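Local coordinates for probable fumarate reductase Ifc3 (Shewanella frigidimarina, PDB 1QO8), which reduces fumarate to succinate, using an FAD and four covalently bound haems c in each subunit, and may take part in electron transport to ferric iron, at residues W101-I110 against L269-V277; M382-F390 against G450-T459. All coordinates share one frame; numbering follows the deposited sequence.

Contact 1 of 2, residues W101-I110 against L269-V277. With FAD (flavin-adenine dinucleotide), chain G.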
# COMPACT_ATOMS: atom_id res chain seq x y z
N TRP A 101 0.47 29.64 2.75
CA TRP A 101 1.89 29.70 2.37
C TRP A 101 2.33 28.31 1.93
O TRP A 101 3.34 28.15 1.25
CB TRP A 101 2.66 30.07 3.62
CG TRP A 101 2.74 29.10 4.76
CD1 TRP A 101 1.91 29.09 5.84
CD2 TRP A 101 3.73 28.07 4.98
NE1 TRP A 101 2.30 28.06 6.67
CE2 TRP A 101 3.43 27.46 6.22
CE3 TRP A 101 4.82 27.58 4.22
CZ2 TRP A 101 4.15 26.39 6.74
CZ3 TRP A 101 5.58 26.54 4.76
CH2 TRP A 101 5.20 25.92 6.00
N ASP A 102 1.73 27.29 2.54
CA ASP A 102 2.18 25.93 2.34
C ASP A 102 1.49 25.33 1.11
O ASP A 102 0.43 24.73 1.13
CB ASP A 102 1.97 25.13 3.61
CG ASP A 102 2.43 23.69 3.44
OD1 ASP A 102 2.92 23.35 2.34
OD2 ASP A 102 2.26 22.94 4.42
N ASP A 103 2.08 25.54 -0.04
CA ASP A 103 1.51 25.29 -1.36
C ASP A 103 2.05 24.01 -1.97
O ASP A 103 2.06 23.88 -3.19
CB ASP A 103 1.83 26.46 -2.30
CG ASP A 103 3.25 27.01 -2.26
OD1 ASP A 103 4.18 26.46 -1.62
OD2 ASP A 103 3.46 28.05 -2.95
N GLY A 104 2.43 23.00 -1.21
CA GLY A 104 3.02 21.80 -1.80
C GLY A 104 4.55 21.91 -1.83
O GLY A 104 5.14 22.53 -0.94
N TRP A 105 5.18 21.30 -2.81
CA TRP A 105 6.63 21.06 -2.77
C TRP A 105 7.21 21.71 -4.02
O TRP A 105 6.64 21.63 -5.12
CB TRP A 105 6.87 19.55 -2.62
CG TRP A 105 7.28 18.80 -3.84
CD1 TRP A 105 6.73 18.85 -5.09
CD2 TRP A 105 8.36 17.85 -3.95
NE1 TRP A 105 7.40 18.04 -5.96
CE2 TRP A 105 8.41 17.41 -5.29
CE3 TRP A 105 9.29 17.34 -3.05
CZ2 TRP A 105 9.36 16.49 -5.75
CZ3 TRP A 105 10.23 16.43 -3.50
CH2 TRP A 105 10.26 16.02 -4.84
N ASP A 106 8.28 22.49 -3.93
CA ASP A 106 8.89 23.02 -5.17
C ASP A 106 10.21 22.29 -5.39
O ASP A 106 11.21 22.58 -4.74
CB ASP A 106 9.00 24.52 -5.12
CG ASP A 106 9.54 25.08 -6.43
OD1 ASP A 106 10.64 24.72 -6.89
OD2 ASP A 106 8.85 25.91 -7.04
N GLN A 107 10.18 21.32 -6.31
CA GLN A 107 11.30 20.41 -6.54
C GLN A 107 12.56 21.17 -6.95
O GLN A 107 13.66 20.98 -6.38
CB GLN A 107 10.98 19.28 -7.52
CG GLN A 107 10.00 19.63 -8.61
CD GLN A 107 9.93 18.72 -9.82
OE1 GLN A 107 10.83 17.91 -10.09
NE2 GLN A 107 8.82 18.84 -10.59
N ASP A 108 12.34 22.16 -7.81
CA ASP A 108 13.52 23.01 -8.20
C ASP A 108 14.10 23.76 -7.03
O ASP A 108 15.33 23.67 -6.77
CB ASP A 108 13.11 23.70 -9.52
CG ASP A 108 13.06 22.58 -10.60
OD1 ASP A 108 13.76 21.54 -10.50
OD2 ASP A 108 12.30 22.63 -11.60
N LYS A 109 13.30 24.33 -6.11
CA LYS A 109 13.85 24.94 -4.89
C LYS A 109 14.41 23.96 -3.88
O LYS A 109 15.35 24.25 -3.11
CB LYS A 109 12.80 25.80 -4.17
CG LYS A 109 12.71 27.20 -4.71
CD LYS A 109 11.37 27.84 -4.38
CE LYS A 109 11.20 29.12 -5.19
NZ LYS A 109 10.29 30.01 -4.42
N ILE A 110 13.86 22.75 -3.86
CA ILE A 110 14.41 21.72 -2.97
C ILE A 110 15.81 21.31 -3.41
O ILE A 110 16.74 21.09 -2.64
CB ILE A 110 13.39 20.56 -2.97
CG1 ILE A 110 12.14 21.00 -2.15
CG2 ILE A 110 13.96 19.30 -2.37
CD1 ILE A 110 11.01 20.00 -2.29
N LEU A 269 8.04 26.66 14.19
CA LEU A 269 6.71 26.60 13.65
C LEU A 269 6.75 27.01 12.20
O LEU A 269 7.73 27.54 11.67
CB LEU A 269 5.84 27.50 14.55
CG LEU A 269 5.65 26.99 16.02
CD1 LEU A 269 5.02 28.05 16.90
CD2 LEU A 269 4.88 25.70 15.99
N ASN A 270 5.64 26.76 11.52
CA ASN A 270 5.41 27.04 10.09
C ASN A 270 6.67 26.64 9.29
O ASN A 270 7.04 27.31 8.33
CB ASN A 270 5.03 28.48 9.90
CG ASN A 270 4.04 29.00 10.92
OD1 ASN A 270 2.85 28.58 10.95
ND2 ASN A 270 4.46 29.98 11.76
N SER A 271 7.21 25.46 9.59
CA SER A 271 8.37 24.86 8.96
C SER A 271 8.04 23.41 8.55
O SER A 271 8.07 22.49 9.38
CB SER A 271 9.48 24.80 10.06
OG SER A 271 9.67 26.18 10.40
N ARG A 272 7.69 23.25 7.29
CA ARG A 272 7.39 21.96 6.72
C ARG A 272 8.61 21.26 6.09
O ARG A 272 9.27 21.76 5.13
CB ARG A 272 6.30 22.13 5.65
CG ARG A 272 5.94 20.76 5.07
CD ARG A 272 4.77 21.03 4.12
NE ARG A 272 4.12 19.77 3.85
CZ ARG A 272 3.26 19.59 2.84
NH1 ARG A 272 2.94 20.59 2.03
NH2 ARG A 272 2.74 18.38 2.68
N VAL A 273 8.84 20.07 6.64
CA VAL A 273 9.89 19.23 6.10
C VAL A 273 9.32 18.60 4.80
O VAL A 273 8.17 18.13 4.84
CB VAL A 273 10.34 18.14 7.06
CG1 VAL A 273 11.24 17.15 6.28
CG2 VAL A 273 11.09 18.70 8.27
N VAL A 274 10.09 18.72 3.72
CA VAL A 274 9.65 18.28 2.40
C VAL A 274 10.49 17.22 1.73
O VAL A 274 10.13 16.57 0.74
CB VAL A 274 9.52 19.49 1.50
CG1 VAL A 274 8.37 20.41 1.82
CG2 VAL A 274 10.84 20.32 1.44
N LYS A 275 11.69 16.88 2.24
CA LYS A 275 12.52 15.86 1.70
C LYS A 275 13.54 15.38 2.70
O LYS A 275 13.97 16.19 3.51
CB LYS A 275 13.28 16.49 0.47
CG LYS A 275 13.84 15.33 -0.36
CD LYS A 275 14.53 15.81 -1.62
CE LYS A 275 14.39 14.66 -2.63
NZ LYS A 275 15.72 14.01 -2.87
N LEU A 276 13.84 14.12 2.79
CA LEU A 276 14.95 13.66 3.62
C LEU A 276 16.17 13.60 2.66
O LEU A 276 16.03 13.14 1.51
CB LEU A 276 14.68 12.28 4.20
CG LEU A 276 13.40 12.12 5.07
CD1 LEU A 276 12.99 10.66 5.20
CD2 LEU A 276 13.60 12.72 6.46
N VAL A 277 17.32 14.02 3.14
CA VAL A 277 18.49 14.15 2.24
C VAL A 277 19.35 12.93 2.58
O VAL A 277 19.71 12.70 3.72
CB VAL A 277 19.30 15.42 2.51
CG1 VAL A 277 20.50 15.59 1.50
CG2 VAL A 277 18.36 16.61 2.46
PA FAD G . 0.40 14.04 15.86
O1A FAD G . -0.04 14.39 17.25
O2A FAD G . -0.44 14.19 14.81
O5B FAD G . 1.39 15.22 15.55
C5B FAD G . 2.26 15.24 14.34
C4B FAD G . 2.94 16.70 14.25
O4B FAD G . 3.79 16.61 13.01
C3B FAD G . 1.88 17.79 13.88
O3B FAD G . 1.68 18.84 14.72
C2B FAD G . 2.07 18.03 12.34
O2B FAD G . 1.78 19.37 11.88
C1B FAD G . 3.54 17.86 12.25
N9A FAD G . 4.00 17.50 10.90
C8A FAD G . 3.40 16.69 9.98
N7A FAD G . 4.03 16.68 8.83
C5A FAD G . 5.12 17.53 9.00
C6A FAD G . 6.15 18.02 8.09
N6A FAD G . 6.25 17.65 6.84
N1A FAD G . 7.06 18.84 8.66
C2A FAD G . 6.95 19.32 9.95
N3A FAD G . 6.02 18.94 10.85
C4A FAD G . 5.13 18.07 10.29
N1 FAD G . -5.51 7.67 20.83
C2 FAD G . -5.41 7.21 22.04
O2 FAD G . -4.70 6.34 22.44
N3 FAD G . -6.18 7.73 23.13
C4 FAD G . -7.04 8.77 22.80
O4 FAD G . -7.76 9.22 23.64
C4X FAD G . -7.18 9.22 21.41
N5 FAD G . -8.06 10.18 21.10
C5X FAD G . -8.14 10.67 19.84
C6 FAD G . -9.07 11.69 19.59
C7 FAD G . -9.17 12.21 18.32
C7M FAD G . -10.14 13.30 17.97
C8 FAD G . -8.28 11.72 17.30
C8M FAD G . -8.33 12.33 15.93
C9 FAD G . -7.35 10.74 17.55
C9A FAD G . -7.24 10.19 18.81
N10 FAD G . -6.35 9.17 19.18
C10 FAD G . -6.29 8.68 20.43
C1' FAD G . -5.16 8.88 18.32
C2' FAD G . -3.88 9.56 18.93
O2' FAD G . -4.43 10.85 19.36
C3' FAD G . -2.99 9.91 17.71
O3' FAD G . -2.63 8.73 16.99
C4' FAD G . -1.58 10.26 18.29
O4' FAD G . -1.81 11.50 19.03
C5' FAD G . -0.69 10.61 17.05
O5' FAD G . 0.54 11.33 17.69
P FAD G . 1.78 11.75 16.87
O1P FAD G . 2.72 12.36 17.89
O2P FAD G . 2.11 10.59 16.18
O3P FAD G . 1.23 12.65 15.88
O HOH W 1 1.61 26.83 9.25

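Contact 2 of 2, residues M382-F390 against G450-T459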
# COMPACT_ATOMS: atom_id res chain seq x y z
N MET A 382 -31.69 7.47 13.81
CA MET A 382 -30.83 7.89 12.71
C MET A 382 -31.62 7.81 11.42
O MET A 382 -32.20 6.77 11.12
CB MET A 382 -29.56 7.03 12.65
CG MET A 382 -28.53 7.61 11.64
SD MET A 382 -26.94 6.75 11.81
CE MET A 382 -27.38 5.05 11.54
N VAL A 383 -31.58 8.93 10.72
CA VAL A 383 -32.39 9.19 9.54
C VAL A 383 -31.50 9.73 8.39
O VAL A 383 -30.43 10.34 8.65
CB VAL A 383 -33.41 10.15 10.14
CG1 VAL A 383 -33.50 11.54 9.64
CG2 VAL A 383 -34.76 9.48 10.43
N ASN A 384 -31.89 9.44 7.17
CA ASN A 384 -31.04 9.90 6.04
C ASN A 384 -31.40 11.33 5.69
O ASN A 384 -32.22 11.93 6.43
CB ASN A 384 -31.15 8.93 4.88
CG ASN A 384 -32.51 8.93 4.23
OD1 ASN A 384 -33.42 9.76 4.48
ND2 ASN A 384 -32.57 7.93 3.35
N LYS A 385 -30.81 11.90 4.65
CA LYS A 385 -31.13 13.29 4.27
C LYS A 385 -32.59 13.60 4.00
O LYS A 385 -33.05 14.76 4.06
CB LYS A 385 -30.30 13.58 2.99
CG LYS A 385 -30.97 14.36 1.89
CD LYS A 385 -30.18 14.51 0.60
CE LYS A 385 -31.03 15.27 -0.43
NZ LYS A 385 -32.04 14.29 -1.03
N ASP A 386 -33.40 12.67 3.56
CA ASP A 386 -34.83 12.76 3.40
C ASP A 386 -35.63 12.66 4.71
O ASP A 386 -36.78 13.14 4.75
CB ASP A 386 -35.37 11.66 2.46
CG ASP A 386 -34.78 11.83 1.06
OD1 ASP A 386 -34.50 12.96 0.63
OD2 ASP A 386 -34.57 10.77 0.40
N GLY A 387 -35.02 12.05 5.70
CA GLY A 387 -35.74 11.81 6.94
C GLY A 387 -36.22 10.38 7.13
O GLY A 387 -37.04 10.21 8.03
N ASN A 388 -35.65 9.37 6.48
CA ASN A 388 -36.00 7.99 6.62
C ASN A 388 -34.93 7.20 7.37
O ASN A 388 -33.74 7.38 7.12
CB ASN A 388 -36.17 7.31 5.21
CG ASN A 388 -37.29 8.02 4.47
OD1 ASN A 388 -38.37 8.21 5.06
ND2 ASN A 388 -37.19 8.57 3.27
N ARG A 389 -35.32 6.29 8.25
CA ARG A 389 -34.40 5.40 8.94
C ARG A 389 -33.90 4.44 7.88
O ARG A 389 -34.61 4.40 6.90
CB ARG A 389 -35.14 4.65 10.10
CG ARG A 389 -35.45 5.59 11.30
CD ARG A 389 -36.35 4.81 12.33
NE ARG A 389 -35.48 3.88 13.00
CZ ARG A 389 -35.73 2.59 13.22
NH1 ARG A 389 -36.98 2.20 12.85
NH2 ARG A 389 -34.90 1.84 13.92
N PHE A 390 -32.79 3.74 8.03
CA PHE A 390 -32.28 2.96 6.91
C PHE A 390 -31.57 1.80 7.58
O PHE A 390 -31.14 0.89 6.96
CB PHE A 390 -31.25 3.64 6.00
CG PHE A 390 -30.26 4.52 6.75
CD1 PHE A 390 -30.59 5.80 7.09
CD2 PHE A 390 -28.99 4.07 7.08
CE1 PHE A 390 -29.67 6.58 7.81
CE2 PHE A 390 -28.06 4.80 7.83
CZ PHE A 390 -28.42 6.09 8.14
N GLY A 450 -33.27 20.49 5.94
CA GLY A 450 -33.57 19.96 4.61
C GLY A 450 -34.09 18.54 4.54
O GLY A 450 -33.98 17.88 3.47
N MET A 451 -34.75 17.97 5.55
CA MET A 451 -35.44 16.68 5.32
C MET A 451 -36.79 16.93 4.65
O MET A 451 -37.33 18.07 4.76
CB MET A 451 -35.59 15.95 6.66
CG MET A 451 -34.25 15.56 7.29
SD MET A 451 -34.52 14.76 8.88
CE MET A 451 -33.42 15.50 10.03
N LYS A 452 -37.38 15.93 4.05
CA LYS A 452 -38.79 16.02 3.58
C LYS A 452 -39.71 16.06 4.79
O LYS A 452 -39.65 15.15 5.63
CB LYS A 452 -39.13 14.82 2.72
CG LYS A 452 -38.23 14.67 1.47
CD LYS A 452 -38.93 13.79 0.45
CE LYS A 452 -38.07 13.31 -0.71
NZ LYS A 452 -38.55 12.09 -1.43
N VAL A 453 -40.56 17.03 4.93
CA VAL A 453 -41.57 17.15 5.96
C VAL A 453 -42.41 15.89 6.10
O VAL A 453 -42.53 15.32 7.17
CB VAL A 453 -42.49 18.36 5.64
CG1 VAL A 453 -43.68 18.36 6.61
CG2 VAL A 453 -41.70 19.66 5.79
N ALA A 454 -42.93 15.35 5.01
CA ALA A 454 -43.76 14.14 5.07
C ALA A 454 -43.00 12.87 5.42
O ALA A 454 -43.40 11.93 6.15
CB ALA A 454 -44.51 14.08 3.74
N ASP A 455 -41.79 12.74 4.89
CA ASP A 455 -40.96 11.58 5.28
C ASP A 455 -40.59 11.66 6.77
O ASP A 455 -40.80 10.66 7.48
CB ASP A 455 -39.76 11.43 4.38
CG ASP A 455 -40.07 11.20 2.93
OD1 ASP A 455 -41.09 11.63 2.34
OD2 ASP A 455 -39.25 10.49 2.30
N LEU A 456 -40.13 12.79 7.28
CA LEU A 456 -39.75 12.85 8.69
C LEU A 456 -40.93 12.59 9.63
O LEU A 456 -40.76 11.88 10.62
CB LEU A 456 -39.12 14.17 9.15
CG LEU A 456 -38.56 14.17 10.57
CD1 LEU A 456 -37.48 13.09 10.83
CD2 LEU A 456 -38.00 15.51 10.94
N ALA A 457 -42.07 13.27 9.39
CA ALA A 457 -43.27 13.07 10.18
C ALA A 457 -43.77 11.62 10.10
O ALA A 457 -44.18 11.11 11.09
CB ALA A 457 -44.45 13.92 9.63
N LYS A 458 -43.59 10.94 8.94
CA LYS A 458 -43.94 9.53 8.94
C LYS A 458 -42.97 8.72 9.78
O LYS A 458 -43.30 7.72 10.42
CB LYS A 458 -43.99 9.04 7.48
CG LYS A 458 -44.17 7.52 7.45
CD LYS A 458 -44.18 6.88 6.09
CE LYS A 458 -44.66 5.41 6.14
NZ LYS A 458 -45.93 5.29 6.98
N THR A 459 -41.65 9.07 9.69
CA THR A 459 -40.70 8.34 10.52
C THR A 459 -41.01 8.47 12.02
O THR A 459 -40.89 7.49 12.71
CB THR A 459 -39.25 8.87 10.27
OG1 THR A 459 -39.01 8.51 8.90
CG2 THR A 459 -38.30 8.26 11.27
O HOH W 2 -40.83 8.00 6.10
O HOH W 3 -38.20 5.83 8.47

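Contact 1 of 2, residues W101-I110 against L269-V277
The indole of Trp-101 meets strand 271-277 with the rim of its six-membered ring: Arg-272 N lies at the edge near the ring plane, and CH2 comes within 3.3 Å of Asn-270 O, while one face carries CB of Asp-102. Trp-105 likewise turns an edge to Val-274 O, with CB of Gln-107 over one of its faces. The strand is an outermost one of the four-stranded mixed sheet in the flavin domain, and Val-274 with Lys-275 forms a classic beta bulge opposite Val-288. Strand and adenine pair through the Val-273 backbone, whose N donates to FAD N1A (3.0 Å) and whose O accepts from FAD N6A (2.8 Å). With chi1 at -178° and the chain extended to NE, Arg-272 reaches Asp-102 with NH1, which makes a salt bridge to the syn side of OD1 (2.8 Å), its hydrogen bond bent at 144° and carboxylate and guanidinium planes 65° apart; NH2 makes another to Asp-339, an FAD-binding residue. A leucine in its place would probably leave both carboxylates without their positive partner and segment 101-110 less firmly tied to the strand. Ile-110 CD1 packs on Val-274 CG2, and its CG2 rests on CD of Lys-275 (3.6 Å). At the other end, Asn-270 ND2 donates to the Asp-27 backbone O, and one water accepts from Trp-101 NE1 (2.9 Å) and donates to Asn-270 OD1 (2.7 Å).

Contact 2 of 2, residues M382-F390 against G450-T459
Gly-450 and Met-451 lead off against turn 384-387: Gly-450 closes the preceding helix in a Schellman motif, and Met-451 CA makes a CH···O contact with Lys-385 O (3.3 Å). The Met-451 side chain reaches past the turn, its extended chi2 (178°) carrying SD to Val-383 CG1 (3.5 Å) and to CA of Gly-387. Lys-452, the N-cap of helix 453-469, gives its N to Asp-386 O (2.9 Å) from above the carbonyl plane, while its aliphatic chain runs alongside the Asp-386 side chain. A type I beta turn, Asn-384 to Gly-387, thus sits on the helix start; it follows strand 381-383, antiparallel to strand 412-417, whose Trp-413 and Ile-415 Met-451 also touches, and a CB on Gly-387 would be tight against Leu-456 N and Met-451 CB. Asp-455 presents the anti side of OD2 to Asn-388 ND2 (3.0 Å, N-H···O 167°), nearly straight and close to the amide plane. One water donates to the Asp-455 backbone O and to Asn-388 OD1. Leu-456 brings CD1 to Gly-387 O. At Thr-459, OG1 lies 2.7 Å from Gly-387 O and accepts from a second water, which accepts from Arg-389 N, while CG2 touches Val-383 CG2 and Arg-389 CG, the latter at 3.9 Å.

How the contacts relate
The two contacts follow one another along the chain, contact 1 closing before contact 2 opens, and they occupy separate parts of the molecule: their centres are 47 Å apart and their nearest atoms about 32 Å. Contact 1 belongs to the cofactor site. It ties the segment 101-110 to the strand that pairs with the adenine end of FAD, and the Trp-101 side chain is about 8 Å from a bound haem. Contact 2 lies away from the annotated sites, its centre about 33 Å from the centre of the chain against 22 Å for contact 1, and joins the turn 384-387 to the start of helix 453-469. Neither is touched by the second subunit of the homodimer.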